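Local coordinates for cycloalternan-forming enzyme (Listeria monocytogenes serovar 1/2a, PDB 5F7U), which is a multidomain member of glycoside hydrolase family 31, with a TIM-barrel core flanked by beta domains and a family 6 carbohydrate-binding module, at residues K200-M205 / T220-L225; E119-V124 / L136-T141; I802-T807 / N825-V830; A871-M876 / Y919-A924; Y493-S498 / M541-D546. The protein carries 1 engineered substitution. All coordinates share one frame; numbering follows the deposited sequence.

Contact 1 (K200-M205 / T220-L225); sequences KSPYRM and TTANSL
This contact joins the two arms of a beta hairpin, strands 203-209 and 214-229, in the galactose mutarotase-like domain. The arms part here. No direct hydrogen bond crosses between the segments. At T220 the partner is the long side chain of R204. Its chain runs extended from CG to NE, with CG anti to the backbone N (chi1 -174°), and lays the guanidinium beside the T220 backbone. R204 NE lies 3.5 Å from T220 CA, and T220 OG1 sits over one face of the guanidinium. The charge itself is met by E206, in a salt bridge, and by the carbonyl of E218. A222 is the closest part of the packing. Its methyl CB touches CG of P202 at 3.7 Å and the carbonyl O of Y203 at 3.3 Å. P202 follows a cis peptide bond. The backbone N of N223 donates a hydrogen bond to a water at 2.8 Å; that water in turn donates to Y203 O. S224 uses a second water, which donates to S224 OG at 2.6 Å and also to Y203 O. The Y203 carbonyl is thus gripped by two waters in the gap. L225 ends the segment. Its side chain crosses the Y203 ring obliquely, while the Y203 hydroxyl bonds to E218. The methyl L225 CD2 stops 3.9 Å from Y203 CE2.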
# COMPACT_ATOMS: atom_id res chain seq x y z
N LYS A 200 24.22 22.95 21.87
CA LYS A 200 24.46 22.28 23.14
C LYS A 200 23.68 22.82 24.33
O LYS A 200 23.40 22.08 25.26
CB LYS A 200 25.95 22.30 23.48
CG LYS A 200 26.80 21.44 22.56
CD LYS A 200 28.21 21.41 23.09
CE LYS A 200 29.09 20.52 22.24
NZ LYS A 200 30.47 20.52 22.81
N SER A 201 23.34 24.11 24.31
CA SER A 201 22.71 24.73 25.47
C SER A 201 21.66 25.76 25.05
O SER A 201 22.01 26.90 24.75
CB SER A 201 23.79 25.36 26.37
OG SER A 201 23.20 25.93 27.53
N PRO A 202 20.37 25.38 25.03
CA PRO A 202 19.90 24.02 25.32
C PRO A 202 20.12 23.08 24.13
O PRO A 202 20.29 23.54 22.98
CB PRO A 202 18.41 24.22 25.58
CG PRO A 202 18.05 25.43 24.80
CD PRO A 202 19.25 26.33 24.90
N TYR A 203 20.15 21.77 24.41
CA TYR A 203 20.26 20.75 23.38
C TYR A 203 19.15 20.94 22.34
O TYR A 203 18.00 21.07 22.70
CB TYR A 203 20.19 19.33 23.98
CG TYR A 203 19.79 18.31 22.94
CD1 TYR A 203 20.72 17.87 21.98
CD2 TYR A 203 18.47 17.83 22.88
CE1 TYR A 203 20.33 16.96 20.99
CE2 TYR A 203 18.08 16.91 21.89
CZ TYR A 203 19.02 16.49 20.95
OH TYR A 203 18.65 15.61 19.96
N ARG A 204 19.53 20.99 21.07
CA ARG A 204 18.55 21.01 19.97
C ARG A 204 19.22 20.54 18.70
O ARG A 204 20.27 21.09 18.29
CB ARG A 204 17.98 22.43 19.77
CG ARG A 204 16.87 22.47 18.74
CD ARG A 204 16.26 23.87 18.62
NE ARG A 204 15.36 23.83 17.46
CZ ARG A 204 15.69 24.24 16.24
NH1 ARG A 204 16.87 24.81 16.01
NH2 ARG A 204 14.79 24.12 15.26
N MET A 205 18.61 19.54 18.06
CA MET A 205 19.13 18.96 16.83
C MET A 205 18.40 19.48 15.59
O MET A 205 17.17 19.54 15.58
CB MET A 205 18.98 17.43 16.87
CG MET A 205 19.51 16.72 15.63
SD MET A 205 19.21 14.96 15.64
CE MET A 205 20.29 14.41 16.96
N THR A 220 11.74 24.46 18.72
CA THR A 220 12.67 25.58 18.90
C THR A 220 12.91 25.95 20.35
O THR A 220 13.93 26.54 20.68
CB THR A 220 12.25 26.85 18.13
OG1 THR A 220 13.34 27.78 18.09
CG2 THR A 220 11.02 27.54 18.77
N THR A 221 11.95 25.61 21.22
CA THR A 221 12.06 25.95 22.63
C THR A 221 12.93 24.91 23.32
O THR A 221 13.25 25.05 24.50
CB THR A 221 10.68 26.04 23.32
OG1 THR A 221 9.96 24.83 23.10
CG2 THR A 221 9.87 27.23 22.78
N ALA A 222 13.30 23.89 22.55
CA ALA A 222 14.13 22.76 23.00
C ALA A 222 13.45 22.10 24.21
O ALA A 222 12.21 22.18 24.31
CB ALA A 222 15.57 23.20 23.26
N ASN A 223 14.21 21.46 25.11
CA ASN A 223 13.61 20.48 26.06
C ASN A 223 12.55 19.62 25.34
O ASN A 223 11.44 19.36 25.83
CB ASN A 223 13.04 21.18 27.30
CG ASN A 223 14.07 22.02 28.00
OD1 ASN A 223 15.20 21.58 28.25
ND2 ASN A 223 13.71 23.27 28.31
N SER A 224 12.89 19.22 24.12
CA SER A 224 11.93 18.56 23.27
C SER A 224 11.91 17.06 23.61
O SER A 224 10.87 16.40 23.52
CB SER A 224 12.28 18.83 21.81
OG SER A 224 13.52 18.22 21.46
N LEU A 225 13.06 16.55 24.04
CA LEU A 225 13.28 15.12 24.16
C LEU A 225 13.21 14.69 25.61
O LEU A 225 13.97 15.17 26.45
CB LEU A 225 14.66 14.79 23.57
CG LEU A 225 15.22 13.37 23.59
CD1 LEU A 225 14.29 12.39 22.90
CD2 LEU A 225 16.59 13.42 22.93
O HOH W 1 15.52 19.85 21.76
O HOH W 2 16.93 20.72 25.23

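Contact 2 (E119-V124 / L136-T141); sequences EYVQDV and LNMTAT
T139 and T141 both hold OG1 between the backbone N and the carbonyl carbon, the crowded position (chi1 48° and 58°). This turns each hydroxyl toward the facing strand. T141 OG1 accepts from Y120 N at 3.0 Å and lies at the edge of the Y120 ring, in its plane. T141 N in turn donates to Y120 O at 2.8 Å, so Y120 is gripped at both its backbone N and its O. T139 is held in a similar way. Its OG1 accepts from D123 N at 3.1 Å, and its own N donates to D123 O at 2.9 Å, in the carbonyl plane. T139 O takes the nearly straight bond from Q122 N, 2.8 Å long, from above the carbonyl plane. Strands 106-129 and 134-140 form a beta hairpin, and this part of it contains a beta bulge. V121 pairs with A140 and V124 with M138, both non-hydrogen-bonded pairs, so the register slips by one residue between them. The T139 hydroxyl takes up the D123 N-H at the slip. Q122 is bent at chi2 (54°), and its NE2 donates to D123 OD1. A water donates to D123 OD2 and also bonds T139 OG1, on the more exposed side. The apolar side is carried by M138. CG lies anti to the carbonyl carbon and the chain runs extended beyond it. This places SD 3.5 Å from V121 CG1 and CE 4.2 Å from V124 CG2. Y203 of strand 203-209 touches the side chains of V121, V124 and M138.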
# COMPACT_ATOMS: atom_id res chain seq x y z
N GLU A 119 10.71 14.22 32.50
CA GLU A 119 12.06 14.77 32.60
C GLU A 119 12.54 14.93 31.16
O GLU A 119 12.23 14.07 30.31
CB GLU A 119 12.98 13.83 33.35
CG GLU A 119 12.57 13.59 34.80
CD GLU A 119 13.48 12.62 35.54
OE1 GLU A 119 14.34 11.95 34.92
OE2 GLU A 119 13.30 12.52 36.77
N TYR A 120 13.25 16.01 30.88
CA TYR A 120 13.70 16.29 29.52
C TYR A 120 15.19 16.51 29.49
O TYR A 120 15.78 16.82 30.50
CB TYR A 120 13.01 17.53 28.94
CG TYR A 120 11.50 17.44 28.87
CD1 TYR A 120 10.88 16.90 27.73
CD2 TYR A 120 10.69 17.91 29.93
CE1 TYR A 120 9.49 16.81 27.65
CE2 TYR A 120 9.30 17.81 29.85
CZ TYR A 120 8.72 17.27 28.71
OH TYR A 120 7.35 17.18 28.62
N VAL A 121 15.79 16.31 28.32
CA VAL A 121 17.18 16.68 28.10
C VAL A 121 17.28 18.20 28.26
O VAL A 121 16.47 18.94 27.68
CB VAL A 121 17.68 16.23 26.70
CG1 VAL A 121 19.05 16.80 26.40
CG2 VAL A 121 17.72 14.71 26.61
N GLN A 122 18.26 18.64 29.04
CA GLN A 122 18.58 20.07 29.15
C GLN A 122 19.71 20.42 28.17
O GLN A 122 19.43 20.83 27.05
CB GLN A 122 18.90 20.47 30.60
CG GLN A 122 19.36 21.92 30.81
CD GLN A 122 18.41 22.95 30.23
OE1 GLN A 122 17.19 22.87 30.42
NE2 GLN A 122 18.97 23.96 29.53
N ASP A 123 20.97 20.22 28.60
CA ASP A 123 22.15 20.56 27.80
C ASP A 123 23.00 19.36 27.44
O ASP A 123 23.01 18.35 28.14
CB ASP A 123 23.05 21.53 28.59
CG ASP A 123 22.37 22.85 28.90
OD1 ASP A 123 21.40 23.23 28.23
OD2 ASP A 123 22.81 23.54 29.84
N VAL A 124 23.76 19.50 26.35
CA VAL A 124 24.90 18.60 26.06
C VAL A 124 26.09 19.12 26.87
O VAL A 124 26.50 20.27 26.69
CB VAL A 124 25.26 18.59 24.55
CG1 VAL A 124 26.47 17.71 24.28
CG2 VAL A 124 24.06 18.14 23.73
N LEU A 136 26.40 11.74 23.20
CA LEU A 136 26.19 13.07 23.76
C LEU A 136 25.81 12.89 25.23
O LEU A 136 24.77 12.33 25.53
CB LEU A 136 25.07 13.81 23.00
CG LEU A 136 25.18 13.91 21.47
CD1 LEU A 136 23.99 14.67 20.89
CD2 LEU A 136 26.47 14.58 21.03
N ASN A 137 26.69 13.32 26.13
CA ASN A 137 26.41 13.28 27.56
C ASN A 137 25.57 14.49 27.90
O ASN A 137 25.93 15.62 27.54
CB ASN A 137 27.71 13.25 28.35
CG ASN A 137 28.44 11.93 28.19
OD1 ASN A 137 27.92 10.88 28.55
ND2 ASN A 137 29.65 11.98 27.67
N MET A 138 24.46 14.26 28.60
CA MET A 138 23.47 15.30 28.80
C MET A 138 23.10 15.54 30.25
O MET A 138 23.25 14.65 31.10
CB MET A 138 22.21 14.97 28.00
CG MET A 138 22.43 15.03 26.51
SD MET A 138 21.18 14.13 25.59
CE MET A 138 21.33 14.97 24.02
N THR A 139 22.63 16.75 30.54
CA THR A 139 21.95 17.04 31.81
C THR A 139 20.45 16.90 31.58
O THR A 139 20.00 16.87 30.43
CB THR A 139 22.26 18.43 32.37
OG1 THR A 139 22.10 19.40 31.33
CG2 THR A 139 23.68 18.46 32.91
N ALA A 140 19.70 16.79 32.67
CA ALA A 140 18.25 16.66 32.62
C ALA A 140 17.60 17.85 33.31
O ALA A 140 18.18 18.48 34.21
CB ALA A 140 17.82 15.35 33.27
N THR A 141 16.38 18.16 32.90
CA THR A 141 15.63 19.29 33.47
C THR A 141 15.15 19.05 34.91
O THR A 141 14.91 20.00 35.64
CB THR A 141 14.41 19.64 32.62
OG1 THR A 141 13.57 18.49 32.51
CG2 THR A 141 14.80 20.12 31.25
O HOH W 3 22.78 21.80 32.30

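Contact 3 (I802-T807 / N825-V830); sequences IPMNMT and NLTFRV
The tight part of this contact is the face that carries M804, T827 and R829. M804 is bent at chi3 (-63°), which swings CE across to the facing strand. There CE touches T827 CG2 and R829 CB, both at 3.5 Å, in an oblique crossing. M806 CG comes in at about a right angle, 3.5 Å from T827 OG1. On the other face P803 CB rests 3.7 Å from F828 CE2. Six backbone bonds run between strands 801-806 and 825-830, an antiparallel pair at one edge of a five-stranded mixed sheet. The shortest is M804 N to T827 O, 2.6 Å, in the carbonyl plane. The looser end is at N825 and T807, both partly exposed. There N825 ND2 gives only a weak bond to T807 O at 3.1 Å, and its better partner is D808. N805 OD1 accepts a hydrogen bond from the backbone N of D824. The N805 side chain is about 3 Å from a bound magnesium ion, between nearest atoms. D824 belongs to a magnesium site, probably this one. N825 O accepts twice, from M806 N and from T827 OG1 (3.0 Å). The buried threonine hydroxyl is therefore satisfied within its own strand. R829 is also buried. The chemistry implies that the T827 hydroxyl is satisfied by a backbone carbonyl and R829 NE by the neutral side chain of Q877, with methionine carbons beside them.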
# COMPACT_ATOMS: atom_id res chain seq x y z
N ILE A 802 7.53 -0.24 -21.85
CA ILE A 802 6.54 -1.06 -21.12
C ILE A 802 6.42 -2.44 -21.77
O ILE A 802 5.88 -2.55 -22.86
CB ILE A 802 5.16 -0.36 -21.08
CG1 ILE A 802 5.28 1.02 -20.39
CG2 ILE A 802 4.11 -1.23 -20.39
CD1 ILE A 802 4.15 1.98 -20.75
N PRO A 803 6.90 -3.50 -21.08
CA PRO A 803 6.76 -4.86 -21.63
C PRO A 803 5.34 -5.35 -21.52
O PRO A 803 4.66 -5.09 -20.50
CB PRO A 803 7.67 -5.71 -20.75
CG PRO A 803 7.73 -4.97 -19.45
CD PRO A 803 7.56 -3.50 -19.76
N MET A 804 4.88 -6.04 -22.56
CA MET A 804 3.50 -6.49 -22.64
C MET A 804 3.42 -7.88 -23.26
O MET A 804 4.29 -8.29 -24.02
CB MET A 804 2.65 -5.51 -23.45
CG MET A 804 2.68 -4.06 -22.98
SD MET A 804 1.64 -3.02 -24.02
CE MET A 804 2.42 -3.14 -25.61
N ASN A 805 2.36 -8.60 -22.91
CA ASN A 805 2.08 -9.90 -23.50
C ASN A 805 0.80 -9.74 -24.31
O ASN A 805 -0.27 -9.60 -23.73
CB ASN A 805 1.91 -10.96 -22.40
CG ASN A 805 1.72 -12.35 -22.97
OD1 ASN A 805 2.11 -12.62 -24.10
ND2 ASN A 805 1.11 -13.24 -22.19
N MET A 806 0.93 -9.73 -25.64
CA MET A 806 -0.18 -9.39 -26.56
C MET A 806 -0.60 -10.58 -27.41
O MET A 806 0.19 -11.49 -27.65
CB MET A 806 0.22 -8.23 -27.49
CG MET A 806 0.68 -6.97 -26.79
SD MET A 806 -0.59 -6.18 -25.78
CE MET A 806 -1.00 -4.77 -26.81
N THR A 807 -1.84 -10.54 -27.89
CA THR A 807 -2.32 -11.51 -28.90
C THR A 807 -1.86 -11.03 -30.28
O THR A 807 -1.28 -9.94 -30.40
CB THR A 807 -3.85 -11.59 -28.93
OG1 THR A 807 -4.38 -10.36 -29.44
CG2 THR A 807 -4.42 -11.88 -27.55
N ASN A 825 2.65 -12.93 -27.77
CA ASN A 825 3.58 -12.00 -28.44
C ASN A 825 4.21 -11.05 -27.43
O ASN A 825 3.55 -10.11 -26.95
CB ASN A 825 2.88 -11.19 -29.53
CG ASN A 825 2.30 -12.06 -30.63
OD1 ASN A 825 2.92 -13.02 -31.07
ND2 ASN A 825 1.13 -11.69 -31.11
N LEU A 826 5.47 -11.31 -27.08
CA LEU A 826 6.16 -10.40 -26.14
C LEU A 826 6.41 -9.10 -26.88
O LEU A 826 7.00 -9.10 -27.98
CB LEU A 826 7.46 -11.02 -25.64
CG LEU A 826 8.38 -10.20 -24.74
CD1 LEU A 826 7.71 -9.89 -23.41
CD2 LEU A 826 9.64 -11.03 -24.53
N THR A 827 5.97 -8.00 -26.27
CA THR A 827 5.85 -6.69 -26.91
C THR A 827 6.41 -5.63 -25.98
O THR A 827 6.28 -5.76 -24.77
CB THR A 827 4.38 -6.39 -27.27
OG1 THR A 827 3.88 -7.42 -28.14
CG2 THR A 827 4.21 -5.04 -27.98
N PHE A 828 7.08 -4.61 -26.54
CA PHE A 828 7.52 -3.48 -25.72
C PHE A 828 6.95 -2.20 -26.31
O PHE A 828 7.29 -1.84 -27.44
CB PHE A 828 9.05 -3.38 -25.64
CG PHE A 828 9.69 -4.56 -24.97
CD1 PHE A 828 9.98 -5.72 -25.69
CD2 PHE A 828 9.99 -4.52 -23.60
CE1 PHE A 828 10.54 -6.83 -25.07
CE2 PHE A 828 10.58 -5.62 -22.98
CZ PHE A 828 10.83 -6.78 -23.71
N ARG A 829 6.08 -1.56 -25.54
CA ARG A 829 5.51 -0.27 -25.89
C ARG A 829 6.50 0.82 -25.46
O ARG A 829 6.94 0.84 -24.31
CB ARG A 829 4.16 -0.10 -25.18
CG ARG A 829 3.42 1.21 -25.41
CD ARG A 829 2.87 1.37 -26.83
NE ARG A 829 1.74 0.49 -27.14
CZ ARG A 829 0.48 0.71 -26.80
NH1 ARG A 829 -0.46 -0.15 -27.21
NH2 ARG A 829 0.15 1.78 -26.08
N VAL A 830 6.84 1.72 -26.39
CA VAL A 830 7.91 2.69 -26.21
C VAL A 830 7.39 4.08 -26.55
O VAL A 830 6.83 4.29 -27.63
CB VAL A 830 9.13 2.36 -27.12
CG1 VAL A 830 10.22 3.43 -27.00
CG2 VAL A 830 9.71 0.99 -26.74

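Contact 4 (A871-M876 / Y919-A924); sequences ADETTM and YVKAAA
Strands 874-879 and 917-922 run antiparallel in the five-stranded mixed sheet that also holds 825-830. E873 and K921 bury the most surface here. E873 has CG anti to the backbone N and an extended chain beyond it (chi2 177°). K921 also has CG anti to the backbone N, but it bends at chi3 (-77°). The two chains cross obliquely, and their carbons touch before their charges do: E873 CD lies 3.6 Å from K921 CD. The salt bridge from E873 OE2 to K921 NZ is long, 3.6 Å. A water closes the pair on the other oxygen. It donates to E873 OE1 and accepts from K921 NZ. The ammonium has more partners in the F902 and A905 carbonyls and a cation-pi contact with the F902 ring. This cluster would be expected to keep the largely buried lysine charged. Four backbone bonds join the strands. T874 and A922 exchange two of them, nearly along the C=O axes. M876 and V920 exchange the other two, and M876 N meets V920 O at 2.8 Å on a lone pair. On the face of T874 and A922, M876 CB packs 4.2 Å from V920 CB. T875 lies on the face of K921, and its OG1 bonds to Y810 OH. Past the paired strands the chains stay close as loop. There the methyl A924 CB sits 3.6 Å from D872 C, against the peptide carbonyl.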
# COMPACT_ATOMS: atom_id res chain seq x y z
N ALA A 871 14.98 -14.73 -25.60
CA ALA A 871 14.60 -16.11 -25.85
C ALA A 871 13.36 -16.20 -26.73
O ALA A 871 13.01 -17.28 -27.21
CB ALA A 871 14.38 -16.84 -24.54
N ASP A 872 12.71 -15.06 -26.96
CA ASP A 872 11.46 -15.00 -27.71
C ASP A 872 11.57 -13.98 -28.82
O ASP A 872 12.34 -13.02 -28.71
CB ASP A 872 10.31 -14.55 -26.80
CG ASP A 872 10.07 -15.49 -25.64
OD1 ASP A 872 9.35 -16.49 -25.82
OD2 ASP A 872 10.57 -15.23 -24.53
N GLU A 873 10.77 -14.18 -29.87
CA GLU A 873 10.43 -13.12 -30.82
C GLU A 873 9.92 -11.90 -30.03
O GLU A 873 9.26 -12.05 -29.01
CB GLU A 873 9.33 -13.65 -31.74
CG GLU A 873 8.68 -12.69 -32.72
CD GLU A 873 7.68 -13.43 -33.60
OE1 GLU A 873 8.13 -14.15 -34.52
OE2 GLU A 873 6.46 -13.32 -33.37
N THR A 874 10.30 -10.71 -30.47
CA THR A 874 9.87 -9.49 -29.80
C THR A 874 9.20 -8.55 -30.78
O THR A 874 9.61 -8.48 -31.93
CB THR A 874 11.04 -8.76 -29.10
OG1 THR A 874 12.10 -8.57 -30.03
CG2 THR A 874 11.58 -9.55 -27.91
N THR A 875 8.20 -7.81 -30.32
CA THR A 875 7.57 -6.77 -31.11
C THR A 875 7.70 -5.45 -30.37
O THR A 875 7.23 -5.33 -29.24
CB THR A 875 6.08 -7.07 -31.38
OG1 THR A 875 5.93 -8.33 -32.05
CG2 THR A 875 5.44 -5.96 -32.23
N MET A 876 8.34 -4.47 -30.98
CA MET A 876 8.30 -3.11 -30.44
C MET A 876 7.03 -2.43 -30.94
O MET A 876 6.66 -2.58 -32.11
CB MET A 876 9.51 -2.27 -30.91
CG MET A 876 10.89 -2.86 -30.67
SD MET A 876 11.28 -3.28 -28.95
CE MET A 876 11.17 -1.69 -28.15
N TYR A 919 5.08 -0.88 -35.32
CA TYR A 919 5.39 -2.22 -34.82
C TYR A 919 6.67 -2.69 -35.49
O TYR A 919 6.80 -2.54 -36.71
CB TYR A 919 4.29 -3.23 -35.18
CG TYR A 919 2.89 -3.03 -34.61
CD1 TYR A 919 2.45 -1.80 -34.11
CD2 TYR A 919 1.96 -4.08 -34.66
CE1 TYR A 919 1.16 -1.63 -33.63
CE2 TYR A 919 0.66 -3.92 -34.19
CZ TYR A 919 0.27 -2.69 -33.69
OH TYR A 919 -1.01 -2.53 -33.23
N VAL A 920 7.60 -3.25 -34.71
CA VAL A 920 8.84 -3.82 -35.28
C VAL A 920 9.05 -5.23 -34.69
O VAL A 920 9.20 -5.37 -33.48
CB VAL A 920 10.10 -2.95 -35.00
CG1 VAL A 920 11.35 -3.57 -35.62
CG2 VAL A 920 9.91 -1.53 -35.54
N LYS A 921 9.04 -6.24 -35.56
CA LYS A 921 9.28 -7.61 -35.13
C LYS A 921 10.74 -7.98 -35.34
O LYS A 921 11.26 -7.86 -36.45
CB LYS A 921 8.38 -8.58 -35.89
CG LYS A 921 8.50 -10.04 -35.45
CD LYS A 921 7.54 -10.92 -36.23
CE LYS A 921 6.10 -10.79 -35.74
NZ LYS A 921 5.22 -11.82 -36.37
N ALA A 922 11.39 -8.42 -34.26
CA ALA A 922 12.75 -8.95 -34.29
C ALA A 922 12.69 -10.42 -33.91
O ALA A 922 11.97 -10.79 -32.99
CB ALA A 922 13.66 -8.20 -33.33
N ALA A 923 13.44 -11.25 -34.63
CA ALA A 923 13.53 -12.67 -34.33
C ALA A 923 14.26 -12.90 -33.00
O ALA A 923 15.03 -12.05 -32.56
CB ALA A 923 14.23 -13.40 -35.47
N ALA A 924 14.01 -14.04 -32.36
CA ALA A 924 14.78 -14.44 -31.18
C ALA A 924 16.22 -14.71 -31.61
O ALA A 924 16.46 -15.45 -32.56
CB ALA A 924 14.18 -15.69 -30.53
O HOH W 4 13.60 -10.99 -30.13
O HOH W 5 6.48 -14.52 -36.50
O HOH W 6 11.55 -6.04 -31.52

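Contact 5 (Y493-S498 / M541-D546); sequences YRVPAS and MVWGRD
Y493 carries the polar part of this contact. Its CG lies anti to the backbone N (chi1 166°), and the ring reaches straight across to the 541-546 loop. The hydroxyl sits between two backbone groups there. Y493 OH donates to M541 O at 2.7 Å, in the carbonyl plane. It also accepts from W543 N at 2.9 Å, along a nearly straight N-H (163°). One side chain thus satisfies a buried carbonyl and a buried amide two residues apart. The direction of both bonds is fixed, because the amide can only donate. M541 O lies at the edge of the tyrosine ring, and W543 O comes 3.3 Å from Y493 CE1. W543 has CG anti to the carbonyl carbon (chi1 -83°), which turns the indole toward P496. The P496 and W543 side chains cross at about a right angle, with P496 CD 3.5 Å from W543 CE3 and P496 CG 3.8 Å from the same carbon. The indole N-H goes to D16, and R559 makes a cation-pi contact with the ring. V495 CG2 packs 4.1 Å from M541 CB. M541 itself runs extended beyond CG, away from the 493-498 segment, and its side chain is about 7 Å from a bound alpha-D-glucopyranose. Both segments are loops of the family 31 TIM-barrel domain. The 541-546 loop follows barrel strand 534-536 and leads to helix 555-577, while the 493-498 loop lies between helix 469-481 and strand 505-506, whose L506 touches Y493, M541 and V542.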
# COMPACT_ATOMS: atom_id res chain seq x y z
N TYR A 493 -3.76 -17.62 28.12
CA TYR A 493 -4.40 -16.38 27.69
C TYR A 493 -5.53 -16.70 26.74
O TYR A 493 -5.34 -17.43 25.76
CB TYR A 493 -3.40 -15.43 27.01
CG TYR A 493 -4.10 -14.32 26.27
CD1 TYR A 493 -4.66 -13.24 26.97
CD2 TYR A 493 -4.24 -14.35 24.88
CE1 TYR A 493 -5.34 -12.22 26.30
CE2 TYR A 493 -4.92 -13.33 24.20
CZ TYR A 493 -5.46 -12.28 24.92
OH TYR A 493 -6.12 -11.27 24.26
N ARG A 494 -6.71 -16.15 27.03
CA ARG A 494 -7.85 -16.23 26.10
C ARG A 494 -8.26 -14.85 25.60
O ARG A 494 -8.18 -13.88 26.34
CB ARG A 494 -9.05 -16.91 26.76
CG ARG A 494 -8.76 -18.33 27.23
CD ARG A 494 -9.86 -18.88 28.12
NE ARG A 494 -9.55 -20.25 28.51
CZ ARG A 494 -9.93 -21.34 27.84
NH1 ARG A 494 -10.67 -21.23 26.74
NH2 ARG A 494 -9.57 -22.54 28.27
N VAL A 495 -8.69 -14.79 24.34
CA VAL A 495 -9.24 -13.57 23.73
C VAL A 495 -10.44 -13.08 24.59
O VAL A 495 -11.30 -13.90 24.96
CB VAL A 495 -9.69 -13.85 22.28
CG1 VAL A 495 -10.39 -12.65 21.67
CG2 VAL A 495 -8.50 -14.24 21.42
N PRO A 496 -10.50 -11.77 24.90
CA PRO A 496 -11.62 -11.25 25.73
C PRO A 496 -12.98 -11.66 25.17
O PRO A 496 -13.17 -11.68 23.95
CB PRO A 496 -11.44 -9.73 25.62
CG PRO A 496 -9.97 -9.56 25.45
CD PRO A 496 -9.57 -10.68 24.53
N ALA A 497 -13.90 -12.00 26.08
CA ALA A 497 -15.16 -12.69 25.74
C ALA A 497 -16.02 -12.00 24.66
O ALA A 497 -16.67 -12.67 23.85
CB ALA A 497 -15.97 -12.97 27.00
N SER A 498 -15.96 -10.66 24.60
CA SER A 498 -16.77 -9.88 23.67
C SER A 498 -16.22 -9.79 22.23
O SER A 498 -16.91 -9.32 21.34
CB SER A 498 -16.97 -8.47 24.25
OG SER A 498 -15.74 -7.74 24.22
N MET A 541 -5.60 -9.58 18.30
CA MET A 541 -6.29 -10.32 19.33
C MET A 541 -5.55 -10.35 20.68
O MET A 541 -6.00 -11.00 21.60
CB MET A 541 -6.53 -11.75 18.85
CG MET A 541 -7.53 -11.82 17.71
SD MET A 541 -7.26 -13.32 16.75
CE MET A 541 -8.77 -13.30 15.78
N VAL A 542 -4.45 -9.61 20.77
CA VAL A 542 -3.68 -9.55 22.03
C VAL A 542 -4.13 -8.36 22.87
O VAL A 542 -3.86 -7.20 22.53
CB VAL A 542 -2.15 -9.46 21.77
CG1 VAL A 542 -1.39 -9.23 23.08
CG2 VAL A 542 -1.64 -10.72 21.09
N TRP A 543 -4.80 -8.67 23.97
CA TRP A 543 -5.14 -7.67 24.98
C TRP A 543 -4.50 -8.05 26.32
O TRP A 543 -4.00 -9.17 26.49
CB TRP A 543 -6.66 -7.60 25.14
CG TRP A 543 -7.37 -6.73 24.11
CD1 TRP A 543 -7.54 -5.37 24.16
CD2 TRP A 543 -8.02 -7.16 22.91
NE1 TRP A 543 -8.25 -4.93 23.07
CE2 TRP A 543 -8.57 -6.01 22.29
CE3 TRP A 543 -8.19 -8.42 22.29
CZ2 TRP A 543 -9.27 -6.07 21.09
CZ3 TRP A 543 -8.89 -8.48 21.11
CH2 TRP A 543 -9.43 -7.31 20.51
N GLY A 544 -4.57 -7.12 27.27
CA GLY A 544 -4.19 -7.39 28.67
C GLY A 544 -2.73 -7.04 28.86
O GLY A 544 -1.87 -7.50 28.12
N ARG A 545 -2.44 -6.24 29.88
CA ARG A 545 -1.06 -5.86 30.15
C ARG A 545 -0.19 -6.99 30.65
O ARG A 545 1.01 -7.04 30.37
CB ARG A 545 -1.03 -4.77 31.18
CG ARG A 545 -1.50 -3.49 30.60
CD ARG A 545 -0.56 -2.43 31.08
NE ARG A 545 -1.07 -1.15 30.66
CZ ARG A 545 -0.66 0.01 31.15
NH1 ARG A 545 0.26 0.04 32.11
NH2 ARG A 545 -1.22 1.12 30.71
N ASP A 546 -0.79 -7.91 31.38
CA ASP A 546 -0.01 -8.97 32.02
C ASP A 546 0.11 -10.22 31.15
O ASP A 546 0.78 -11.20 31.53
CB ASP A 546 -0.63 -9.28 33.38
CG ASP A 546 -0.45 -8.14 34.37
OD1 ASP A 546 0.69 -7.95 34.85
OD2 ASP A 546 -1.44 -7.42 34.68

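How the contacts relate
The five contacts fall into three places. Contacts 1 and 2 adjoin, with centres 9 Å apart, on neighbouring strands (214-229 beside 106-129): K200 O meets V124 N and L225 O meets V121 N, both probable hydrogen bonds. Contacts 3 and 4 are neighbours in a different sheet, joined where F828 and L826 pair with T875. Contact 5 stands alone among the TIM-barrel loops, about 18 Å from contact 2 between nearest atoms. Contacts 3 and 5 are buried; the other three are partly buried. Contacts 2, 3 and 4 rest on backbone pairing, broken by a bulge in contact 2. Contact 1 is bridged by water, contact 5 by a tyrosine hydroxyl, and contact 4 adds a salt bridge.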